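Local coordinates for protein proteasome accessory factor B/C (PafBC) (PDB 6SJ9) that regulates transcription in the bacterial DNA damage response and probably binds DNA through its winged helix-turn-helix domains, at residues F150-A155 and L592-A597; P327-P332 and I641-S646; A609-P612 and L616-E619; P629-V632 and S638-I641. All coordinates share one frame; numbering follows the deposited sequence.

Contact 1 (F150-A155 and L592-A597); sequences FDDVVA and LTRQGA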
loop_
_atom_site.group_PDB
_atom_site.type_symbol
_atom_site.label_atom_id
_atom_site.label_comp_id
_atom_site.label_asym_id
_atom_site.label_seq_id
_atom_site.Cartn_x
_atom_site.Cartn_y
_atom_site.Cartn_z
ATOM N N PHE A 150 3.931 0.885 17.811
ATOM C CA PHE A 150 3.010 1.983 17.619
ATOM C C PHE A 150 1.879 1.915 18.619
ATOM O O PHE A 150 1.502 2.942 19.204
ATOM C CB PHE A 150 2.452 1.969 16.206
ATOM C CG PHE A 150 2.304 3.318 15.628
ATOM C CD1 PHE A 150 1.155 4.025 15.819
ATOM C CD2 PHE A 150 3.335 3.870 14.883
ATOM C CE1 PHE A 150 1.028 5.296 15.301
ATOM C CE2 PHE A 150 3.231 5.134 14.337
ATOM C CZ PHE A 150 2.064 5.850 14.559
ATOM N N ASP A 151 1.221 0.737 18.718
ATOM C CA ASP A 151 0.135 0.596 19.676
ATOM C C ASP A 151 0.599 0.922 21.097
ATOM O O ASP A 151 -0.163 1.503 21.870
ATOM C CB ASP A 151 -0.479 -0.802 19.657
ATOM C CG ASP A 151 -1.251 -1.126 18.328
ATOM O OD1 ASP A 151 -1.533 -0.220 17.501
ATOM O OD2 ASP A 151 -1.616 -2.317 18.141
ATOM N N ASP A 152 1.839 0.564 21.445
ATOM C CA ASP A 152 2.284 0.726 22.833
ATOM C C ASP A 152 2.540 2.187 23.173
ATOM O O ASP A 152 2.104 2.668 24.229
ATOM C CB ASP A 152 3.535 -0.110 23.094
ATOM C CG ASP A 152 3.224 -1.569 23.125
ATOM O OD1 ASP A 152 2.096 -1.962 23.555
ATOM O OD2 ASP A 152 4.137 -2.328 22.796
ATOM N N VAL A 153 3.164 2.926 22.249
ATOM C CA VAL A 153 3.370 4.358 22.469
ATOM C C VAL A 153 2.032 5.076 22.545
ATOM O O VAL A 153 1.812 5.904 23.425
ATOM C CB VAL A 153 4.273 4.954 21.372
ATOM C CG1 VAL A 153 4.283 6.505 21.475
ATOM C CG2 VAL A 153 5.695 4.465 21.603
ATOM N N VAL A 154 1.121 4.768 21.614
ATOM C CA VAL A 154 -0.211 5.376 21.616
ATOM C C VAL A 154 -0.942 5.039 22.928
ATOM O O VAL A 154 -1.664 5.873 23.481
ATOM C CB VAL A 154 -1.037 4.878 20.390
ATOM C CG1 VAL A 154 -2.483 5.191 20.531
ATOM C CG2 VAL A 154 -0.538 5.546 19.077
ATOM N N ALA A 155 -0.827 3.791 23.385
ATOM C CA ALA A 155 -1.474 3.373 24.633
ATOM C C ALA A 155 -0.828 4.074 25.823
ATOM O O ALA A 155 -1.520 4.578 26.693
ATOM C CB ALA A 155 -1.393 1.817 24.798
ATOM N N LEU A 592 4.139 -15.593 16.257
ATOM C CA LEU A 592 4.613 -14.223 16.262
ATOM C C LEU A 592 5.159 -13.880 17.635
ATOM O O LEU A 592 4.565 -14.246 18.652
ATOM C CB LEU A 592 3.463 -13.253 15.909
ATOM C CG LEU A 592 2.733 -13.510 14.575
ATOM C CD1 LEU A 592 1.563 -12.590 14.387
ATOM C CD2 LEU A 592 3.671 -13.394 13.375
ATOM N N THR A 593 6.273 -13.157 17.669
ATOM C CA THR A 593 6.727 -12.528 18.905
ATOM C C THR A 593 5.887 -11.290 19.224
ATOM O O THR A 593 5.155 -10.776 18.378
ATOM C CB THR A 593 8.183 -12.111 18.777
ATOM O OG1 THR A 593 8.277 -11.097 17.763
ATOM C CG2 THR A 593 9.087 -13.322 18.404
ATOM N N ARG A 594 6.000 -10.809 20.471
ATOM C CA ARG A 594 5.303 -9.587 20.858
ATOM C C ARG A 594 5.716 -8.425 19.975
ATOM O O ARG A 594 4.867 -7.693 19.450
ATOM C CB ARG A 594 5.589 -9.239 22.321
ATOM C CG ARG A 594 4.756 -8.047 22.757
ATOM C CD ARG A 594 4.981 -7.538 24.188
ATOM N NE ARG A 594 3.795 -6.738 24.528
ATOM C CZ ARG A 594 3.603 -5.451 24.205
ATOM N NH1 ARG A 594 4.542 -4.759 23.553
ATOM N NH2 ARG A 594 2.454 -4.847 24.533
ATOM N N GLN A 595 7.008 -8.345 19.669
ATOM C CA GLN A 595 7.495 -7.250 18.856
ATOM C C GLN A 595 6.807 -7.213 17.513
ATOM O O GLN A 595 6.475 -6.123 17.029
ATOM C CB GLN A 595 8.996 -7.374 18.647
ATOM C CG GLN A 595 9.697 -6.078 18.273
ATOM C CD GLN A 595 11.201 -6.209 18.392
ATOM O OE1 GLN A 595 11.705 -7.256 18.822
ATOM N NE2 GLN A 595 11.934 -5.161 17.999
ATOM N N GLY A 596 6.551 -8.392 16.916
ATOM C CA GLY A 596 5.861 -8.550 15.634
ATOM C C GLY A 596 4.357 -8.885 15.671
ATOM O O GLY A 596 3.787 -9.362 14.681
ATOM N N ALA A 597 3.697 -8.653 16.803
ATOM C CA ALA A 597 2.308 -9.074 16.916
ATOM C C ALA A 597 1.424 -8.367 15.892
ATOM O O ALA A 597 0.390 -8.907 15.488
ATOM C CB ALA A 597 1.814 -8.826 18.350
#
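D152 and R594 form a bidentate salt bridge between two domains: helix 147-159 of the first WYL domain supplies the acid, and the loop after strand 586-592 of the second WCX domain supplies the base. R594 opens a type I beta turn running to A597, which is closed by A597 N to R594 O at 3.0 Å. From CB the R594 side chain leaves with CG anti to the backbone N (chi1 -174°) and runs on extended to NE, with Q148 as a neighbour. This carries the guanidinium across to the other domain, a reach suited to arginine; CB, CG and CD meet nothing of 150-155, and CZ comes 3.5 Å from D152 OD2. NH1 and NH2 then take one oxygen each, end-on, on the syn side and somewhat out of the carboxylate plane. The short side chain of D152 points from its helix toward the turn, and its OD1 also accepts a hydrogen bond from Q148 NE2. An asparagine in place of D152 would probably leave the R594 charge without its mate. The carboxylate and guanidinium planes lie 19° apart, and both bonds are nearly straight: R594 NH1 to D152 OD2 is 2.6 Å, and R594 NH2 to D152 OD1 is 3.1 Å.

Contact 2 (P327-P332 and I641-S646); sequences PPLEFP and ILEPES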
loop_
_atom_site.group_PDB
_atom_site.type_symbol
_atom_site.label_atom_id
_atom_site.label_comp_id
_atom_site.label_asym_id
_atom_site.label_seq_id
_atom_site.Cartn_x
_atom_site.Cartn_y
_atom_site.Cartn_z
ATOM N N PRO A 327 5.165 -24.346 20.127
ATOM C CA PRO A 327 4.086 -24.187 21.098
ATOM C C PRO A 327 2.924 -25.089 20.723
ATOM O O PRO A 327 2.878 -25.618 19.597
ATOM C CB PRO A 327 3.718 -22.699 20.961
ATOM C CG PRO A 327 3.927 -22.442 19.538
ATOM C CD PRO A 327 5.174 -23.231 19.164
ATOM N N PRO A 328 1.982 -25.323 21.639
ATOM C CA PRO A 328 0.810 -26.124 21.270
ATOM C C PRO A 328 -0.124 -25.292 20.408
ATOM O O PRO A 328 -0.361 -24.107 20.661
ATOM C CB PRO A 328 0.167 -26.478 22.620
ATOM C CG PRO A 328 0.993 -25.778 23.692
ATOM C CD PRO A 328 1.864 -24.770 23.001
ATOM N N LEU A 329 -0.682 -25.949 19.398
ATOM C CA LEU A 329 -1.563 -25.294 18.448
ATOM C C LEU A 329 -2.988 -25.229 18.985
ATOM O O LEU A 329 -3.922 -25.774 18.404
ATOM C CB LEU A 329 -1.524 -26.104 17.169
ATOM C CG LEU A 329 -0.243 -25.831 16.422
ATOM C CD1 LEU A 329 -0.015 -26.908 15.386
ATOM C CD2 LEU A 329 -0.380 -24.470 15.821
ATOM N N GLU A 330 -3.159 -24.493 20.075
ATOM C CA GLU A 330 -4.450 -24.399 20.752
ATOM C C GLU A 330 -5.059 -23.033 20.472
ATOM O O GLU A 330 -4.536 -22.016 20.934
ATOM C CB GLU A 330 -4.328 -24.658 22.257
ATOM C CG GLU A 330 -4.179 -26.136 22.643
ATOM C CD GLU A 330 -3.697 -26.340 24.079
ATOM O OE1 GLU A 330 -2.472 -26.467 24.292
ATOM O OE2 GLU A 330 -4.544 -26.367 25.000
ATOM N N PHE A 331 -6.155 -23.008 19.718
ATOM C CA PHE A 331 -6.773 -21.702 19.508
ATOM C C PHE A 331 -8.002 -21.574 20.402
ATOM O O PHE A 331 -8.716 -22.564 20.603
ATOM C CB PHE A 331 -7.179 -21.510 18.041
ATOM C CG PHE A 331 -6.012 -21.312 17.101
ATOM C CD1 PHE A 331 -5.449 -20.056 16.924
ATOM C CD2 PHE A 331 -5.486 -22.378 16.385
ATOM C CE1 PHE A 331 -4.385 -19.864 16.068
ATOM C CE2 PHE A 331 -4.422 -22.190 15.530
ATOM C CZ PHE A 331 -3.871 -20.929 15.370
ATOM N N PRO A 332 -8.300 -20.411 20.992
ATOM C CA PRO A 332 -9.538 -20.278 21.775
ATOM C C PRO A 332 -10.760 -20.319 20.871
ATOM O O PRO A 332 -10.667 -20.266 19.644
ATOM C CB PRO A 332 -9.399 -18.905 22.451
ATOM C CG PRO A 332 -7.958 -18.545 22.332
ATOM C CD PRO A 332 -7.496 -19.179 21.051
ATOM N N ILE A 641 7.057 -20.227 10.885
ATOM C CA ILE A 641 5.987 -21.046 10.327
ATOM C C ILE A 641 5.880 -22.330 11.158
ATOM O O ILE A 641 6.877 -23.033 11.348
ATOM C CB ILE A 641 6.224 -21.360 8.843
ATOM C CG1 ILE A 641 6.291 -20.077 8.032
ATOM C CG2 ILE A 641 5.082 -22.181 8.301
ATOM C CD1 ILE A 641 6.856 -20.280 6.694
ATOM N N LEU A 642 4.690 -22.590 11.714
ATOM C CA LEU A 642 4.416 -23.829 12.445
ATOM C C LEU A 642 3.844 -24.928 11.549
ATOM O O LEU A 642 4.311 -26.064 11.584
ATOM C CB LEU A 642 3.427 -23.534 13.586
ATOM C CG LEU A 642 3.902 -22.429 14.536
ATOM C CD1 LEU A 642 2.941 -22.205 15.654
ATOM C CD2 LEU A 642 5.247 -22.803 15.105
ATOM N N GLU A 643 2.880 -24.587 10.696
ATOM C CA GLU A 643 2.182 -25.506 9.805
ATOM C C GLU A 643 1.789 -24.765 8.547
ATOM O O GLU A 643 1.404 -23.592 8.617
ATOM C CB GLU A 643 0.912 -26.082 10.447
ATOM C CG GLU A 643 1.140 -27.045 11.564
ATOM C CD GLU A 643 -0.163 -27.665 12.041
ATOM O OE1 GLU A 643 -1.236 -27.271 11.514
ATOM O OE2 GLU A 643 -0.097 -28.592 12.888
ATOM N N PRO A 644 1.776 -25.437 7.405
ATOM C CA PRO A 644 2.100 -26.854 7.271
ATOM C C PRO A 644 3.603 -27.102 7.221
ATOM O O PRO A 644 4.372 -26.191 6.923
ATOM C CB PRO A 644 1.418 -27.230 5.962
ATOM C CG PRO A 644 1.418 -25.947 5.169
ATOM C CD PRO A 644 1.155 -24.893 6.188
ATOM N N GLU A 645 3.998 -28.331 7.580
ATOM C CA GLU A 645 5.408 -28.676 7.742
ATOM C C GLU A 645 6.201 -28.464 6.453
ATOM O O GLU A 645 7.372 -28.060 6.488
ATOM C CB GLU A 645 5.534 -30.136 8.211
ATOM C CG GLU A 645 6.966 -30.592 8.398
ATOM C CD GLU A 645 7.714 -29.851 9.511
ATOM O OE1 GLU A 645 7.072 -29.205 10.372
ATOM O OE2 GLU A 645 8.967 -29.886 9.507
ATOM N N SER A 646 5.601 -28.786 5.310
ATOM C CA SER A 646 6.307 -28.610 4.051
ATOM C C SER A 646 6.774 -27.162 3.901
ATOM O O SER A 646 7.972 -26.898 3.717
ATOM C CB SER A 646 5.396 -29.040 2.899
ATOM O OG SER A 646 4.136 -28.394 3.010
#
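The last strand of the ferredoxin-like second WCX domain, 639-643, ends in a classic beta bulge at L642 and E643, and it is there that P327 and L329, from the long loop after helix 305-323, come to rest. Because both bulge residues face C589 on the neighbouring strand, two successive side chains start out toward the loop, where a regular strand would send them to opposite faces. L642 is the buried one. With its CG beside the backbone N and anti to the carbonyl carbon (chi1 -56°), it presents both methyls to the proline: CD1 and the CG corner of P327 reach toward each other, 4.0 Å apart, while CD2 lies 4.1 Å from P327 CD. The same CD1 also touches L329 CD2 at 4.0 Å, the two leucines sliding past each other from opposite directions, and L617 of the same sheet lies against it as well. A branched leucine suits this spot because each of its two methyls can touch the rigid ring. L329 sits at the centre of an inverse gamma turn, closed by a weak bond from E330 N to P328 O, and this sharp bend probably helps direct its side chain at the sheet. Its other methyl, CD1, approaches the carboxylate of E643, but the exact placing of these two exposed ends is doubtful. No hydrogen bond or salt bridge joins the two segments. The loop is therefore held here by the fit of apolar surfaces on its L642 side, with the charged E643 lying where water can reach it.

Contact 3 (A609-P612 and L616-E619); sequences APLP and LLAE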
loop_
_atom_site.group_PDB
_atom_site.type_symbol
_atom_site.label_atom_id
_atom_site.label_comp_id
_atom_site.label_asym_id
_atom_site.label_seq_id
_atom_site.Cartn_x
_atom_site.Cartn_y
_atom_site.Cartn_z
ATOM N N ALA A 609 -4.212 -16.905 18.877
ATOM C CA ALA A 609 -4.214 -17.418 20.241
ATOM C C ALA A 609 -3.112 -16.698 20.999
ATOM O O ALA A 609 -1.947 -16.768 20.608
ATOM C CB ALA A 609 -3.963 -18.929 20.278
ATOM N N PRO A 610 -3.412 -16.033 22.102
ATOM C CA PRO A 610 -2.348 -15.370 22.853
ATOM C C PRO A 610 -1.414 -16.382 23.493
ATOM O O PRO A 610 -1.808 -17.493 23.865
ATOM C CB PRO A 610 -3.113 -14.554 23.898
ATOM C CG PRO A 610 -4.345 -15.363 24.128
ATOM C CD PRO A 610 -4.716 -15.897 22.761
ATOM N N LEU A 611 -0.143 -15.996 23.555
ATOM C CA LEU A 611 0.942 -16.765 24.132
ATOM C C LEU A 611 1.502 -16.035 25.349
ATOM O O LEU A 611 1.261 -14.835 25.522
ATOM C CB LEU A 611 2.034 -17.001 23.085
ATOM C CG LEU A 611 1.543 -17.903 21.954
ATOM C CD1 LEU A 611 2.606 -18.050 20.882
ATOM C CD2 LEU A 611 1.121 -19.245 22.471
ATOM N N PRO A 612 2.236 -16.739 26.227
ATOM C CA PRO A 612 2.520 -16.175 27.562
ATOM C C PRO A 612 3.188 -14.810 27.571
ATOM O O PRO A 612 2.794 -13.949 28.372
ATOM C CB PRO A 612 3.437 -17.233 28.188
ATOM C CG PRO A 612 3.034 -18.491 27.536
ATOM C CD PRO A 612 2.717 -18.131 26.121
ATOM N N LEU A 616 1.910 -14.489 19.905
ATOM C CA LEU A 616 0.639 -15.124 19.582
ATOM C C LEU A 616 0.798 -16.127 18.453
ATOM O O LEU A 616 1.716 -16.022 17.639
ATOM C CB LEU A 616 -0.443 -14.124 19.182
ATOM C CG LEU A 616 -0.171 -13.151 18.044
ATOM C CD1 LEU A 616 -1.451 -12.737 17.412
ATOM C CD2 LEU A 616 0.476 -11.948 18.608
ATOM N N LEU A 617 -0.084 -17.123 18.456
ATOM C CA LEU A 617 -0.336 -17.939 17.290
ATOM C C LEU A 617 -1.281 -17.219 16.359
ATOM O O LEU A 617 -2.233 -16.570 16.797
ATOM C CB LEU A 617 -0.966 -19.281 17.656
ATOM C CG LEU A 617 -0.276 -20.198 18.658
ATOM C CD1 LEU A 617 -1.107 -21.484 18.822
ATOM C CD2 LEU A 617 1.161 -20.512 18.259
ATOM N N ALA A 618 -1.057 -17.381 15.069
ATOM C CA ALA A 618 -1.903 -16.698 14.099
ATOM C C ALA A 618 -2.042 -17.540 12.849
ATOM O O ALA A 618 -1.044 -17.901 12.219
ATOM C CB ALA A 618 -1.342 -15.323 13.765
ATOM N N GLU A 619 -3.269 -17.857 12.513
ATOM C CA GLU A 619 -3.598 -18.566 11.293
ATOM C C GLU A 619 -3.946 -17.541 10.211
ATOM O O GLU A 619 -4.890 -16.767 10.379
ATOM C CB GLU A 619 -4.778 -19.476 11.608
ATOM C CG GLU A 619 -5.145 -20.482 10.603
ATOM C CD GLU A 619 -6.296 -21.311 11.107
ATOM O OE1 GLU A 619 -6.056 -22.423 11.624
ATOM O OE2 GLU A 619 -7.441 -20.804 11.044
#
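A609 and L617 face each other as the hydrogen-bonded antiparallel pair of a beta hairpin, strands 607-610 and 616-622. Two backbone bonds, L617 N to A609 O and A609 N to L617 O, both 2.9 Å, close the ring of the pair. On this face the packing is close. A609 CB rests 4.0 Å from L617 CB, and its small size suits a place that F331 and P332, from the loop after helix 305-323, also touch. L611, just past the strand, crosses L617 at about a right angle: its CD1 lies 3.9 Å from L617 CD2 and 3.6 Å from L616 C, so the branched tip covers the backbone as well as the side chain. Replacing L611 with an alanine would probably open a gap over the L616-L617 peptide and leave L617 CD2 without this neighbour. The pairing of P610 with L616 on the other face is looser. These two form the non-hydrogen-bonded pair, with P610 CA 4.3 Å from L616 CB, and the exposed proline ring marks the solvent side. A proline is tolerated because its nitrogen, which has no hydrogen to give, points away from the partner strand, and 607-610 is outermost in the sheet. L616 takes the crowded position, CG between the backbone N and the carbonyl carbon (chi1 55°), and its tip goes instead to A597 and A600. This is the hairpin of the second and third strands in a ferredoxin-like, beta-alpha-beta-beta-alpha-beta fold, with strand order 2-3-1-4.

Contact 4 (P629-V632 and S638-I641); sequences PMFV and SVRI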
loop_
_atom_site.group_PDB
_atom_site.type_symbol
_atom_site.label_atom_id
_atom_site.label_comp_id
_atom_site.label_asym_id
_atom_site.label_seq_id
_atom_site.Cartn_x
_atom_site.Cartn_y
_atom_site.Cartn_z
ATOM N N PRO A 629 8.657 -17.523 2.320
ATOM C CA PRO A 629 10.044 -17.442 2.840
ATOM C C PRO A 629 10.599 -16.015 2.923
ATOM O O PRO A 629 11.297 -15.669 3.888
ATOM C CB PRO A 629 10.831 -18.312 1.845
ATOM C CG PRO A 629 9.804 -19.277 1.311
ATOM C CD PRO A 629 8.553 -18.453 1.180
HETATM N N MSE A 630 10.350 -15.195 1.917
HETATM C CA MSE A 630 10.651 -13.755 1.972
HETATM C C MSE A 630 10.010 -13.058 3.173
HETATM O O MSE A 630 10.690 -12.360 3.903
HETATM C CB MSE A 630 10.176 -13.062 0.710
HETATM C CG MSE A 630 10.747 -13.638 -0.565
HETATM SE SE MSE A 630 10.234 -12.498 -2.080
HETATM C CE MSE A 630 8.289 -12.431 -1.744
ATOM N N PHE A 631 8.709 -13.280 3.373
ATOM C CA PHE A 631 8.029 -12.782 4.566
ATOM C C PHE A 631 8.784 -13.167 5.842
ATOM O O PHE A 631 9.142 -12.301 6.651
ATOM C CB PHE A 631 6.606 -13.337 4.581
ATOM C CG PHE A 631 5.786 -12.936 5.792
ATOM C CD1 PHE A 631 5.283 -11.649 5.912
ATOM C CD2 PHE A 631 5.518 -13.852 6.812
ATOM C CE1 PHE A 631 4.523 -11.277 7.018
ATOM C CE2 PHE A 631 4.777 -13.476 7.920
ATOM C CZ PHE A 631 4.272 -12.187 8.017
ATOM N N VAL A 632 9.143 -14.460 5.992
ATOM C CA VAL A 632 9.743 -14.893 7.254
ATOM C C VAL A 632 11.151 -14.316 7.393
ATOM O O VAL A 632 11.567 -13.889 8.484
ATOM C CB VAL A 632 9.759 -16.436 7.370
ATOM C CG1 VAL A 632 10.529 -16.877 8.604
ATOM C CG2 VAL A 632 8.351 -17.030 7.366
ATOM N N SER A 638 10.791 -12.350 14.197
ATOM C CA SER A 638 9.504 -12.111 14.832
ATOM C C SER A 638 8.426 -13.057 14.314
ATOM O O SER A 638 7.320 -13.104 14.878
ATOM C CB SER A 638 9.092 -10.662 14.625
ATOM O OG SER A 638 8.755 -10.517 13.277
ATOM N N VAL A 639 8.755 -13.876 13.316
ATOM C CA VAL A 639 7.824 -14.804 12.694
ATOM C C VAL A 639 8.474 -16.161 12.528
ATOM O O VAL A 639 9.660 -16.258 12.205
ATOM C CB VAL A 639 7.372 -14.328 11.305
ATOM C CG1 VAL A 639 6.235 -15.187 10.848
ATOM C CG2 VAL A 639 6.945 -12.888 11.355
ATOM N N ARG A 640 7.678 -17.209 12.701
ATOM C CA ARG A 640 8.060 -18.547 12.295
ATOM C C ARG A 640 6.827 -19.248 11.750
ATOM O O ARG A 640 5.687 -18.892 12.086
ATOM C CB ARG A 640 8.684 -19.313 13.484
ATOM C CG ARG A 640 7.716 -19.512 14.669
ATOM C CD ARG A 640 8.359 -20.314 15.888
ATOM N NE ARG A 640 8.864 -21.638 15.550
ATOM C CZ ARG A 640 9.119 -22.604 16.447
ATOM N NH1 ARG A 640 8.897 -22.415 17.749
ATOM N NH2 ARG A 640 9.618 -23.762 16.038
ATOM N N ILE A 641 7.057 -20.227 10.885
ATOM C CA ILE A 641 5.987 -21.046 10.327
ATOM C C ILE A 641 5.880 -22.330 11.158
ATOM O O ILE A 641 6.877 -23.033 11.348
ATOM C CB ILE A 641 6.224 -21.360 8.843
ATOM C CG1 ILE A 641 6.291 -20.077 8.032
ATOM C CG2 ILE A 641 5.082 -22.181 8.301
ATOM C CD1 ILE A 641 6.856 -20.280 6.694
HETATM O O HOH W 1 11.393 -14.276 11.233
#
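V632 and V639 bury equal surface where helix 627-634 packs on the last strand, 639-643, of the ferredoxin-like second WCX domain; helix and strand follow each other in the chain across a short turn. V632 puts its CG1 anti to the backbone N (chi1 173°), which brings that methyl over the strand, 3.8 Å from V639 O, and turns CG2 to I641. There CG2 sits on the outer arm of the isoleucine, 3.6 Å from I641 CD1 and 3.7 Å from I641 CG1. Between the two valine side chains the approach is wider. V639 spends its methyls on F631 instead: CG1 lies 3.7 Å from F631 CE2 and CG2 4.1 Å from the same carbon, the two side chains crossing at about a right angle. Compact beta-branched residues suit a place where the backbones come close, V632 CA and V639 CA being 5.8 Å apart. The long phenylalanine, the residue just before V632, extends with CG anti to the backbone N toward V639 and a cluster of rings, meeting Y603, F622 and H635 edge-to-face. One polar link lies among these apolar contacts: a single water donates hydrogen bonds to V632 O and to V639 O, each at 2.8 Å.

Overall arrangement
Contacts 2, 3 and 4 all serve the second WCX domain, whereas contact 1 ties it to the first WYL domain, 437 residues away in sequence. Contact 4 is the buried one, between a helix and the sheet, and is apolar apart from its water; contact 3 is the backbone pairing inside that sheet, half buried. Contact 2 lays a loop over a face of the sheet, nearer the surface, on strand 639-643, which contact 4 also uses; it meets contact 3 where L617 CD2 packs 3.6 Å from both P327 CG and L642 CD1. Contact 1, a charged pair between domains, still joins the sheet through backbone bonds of L592 with L616 and T593 with S638. Chemistry thus shifts from hydrocarbon inside to ionic at the domain boundary.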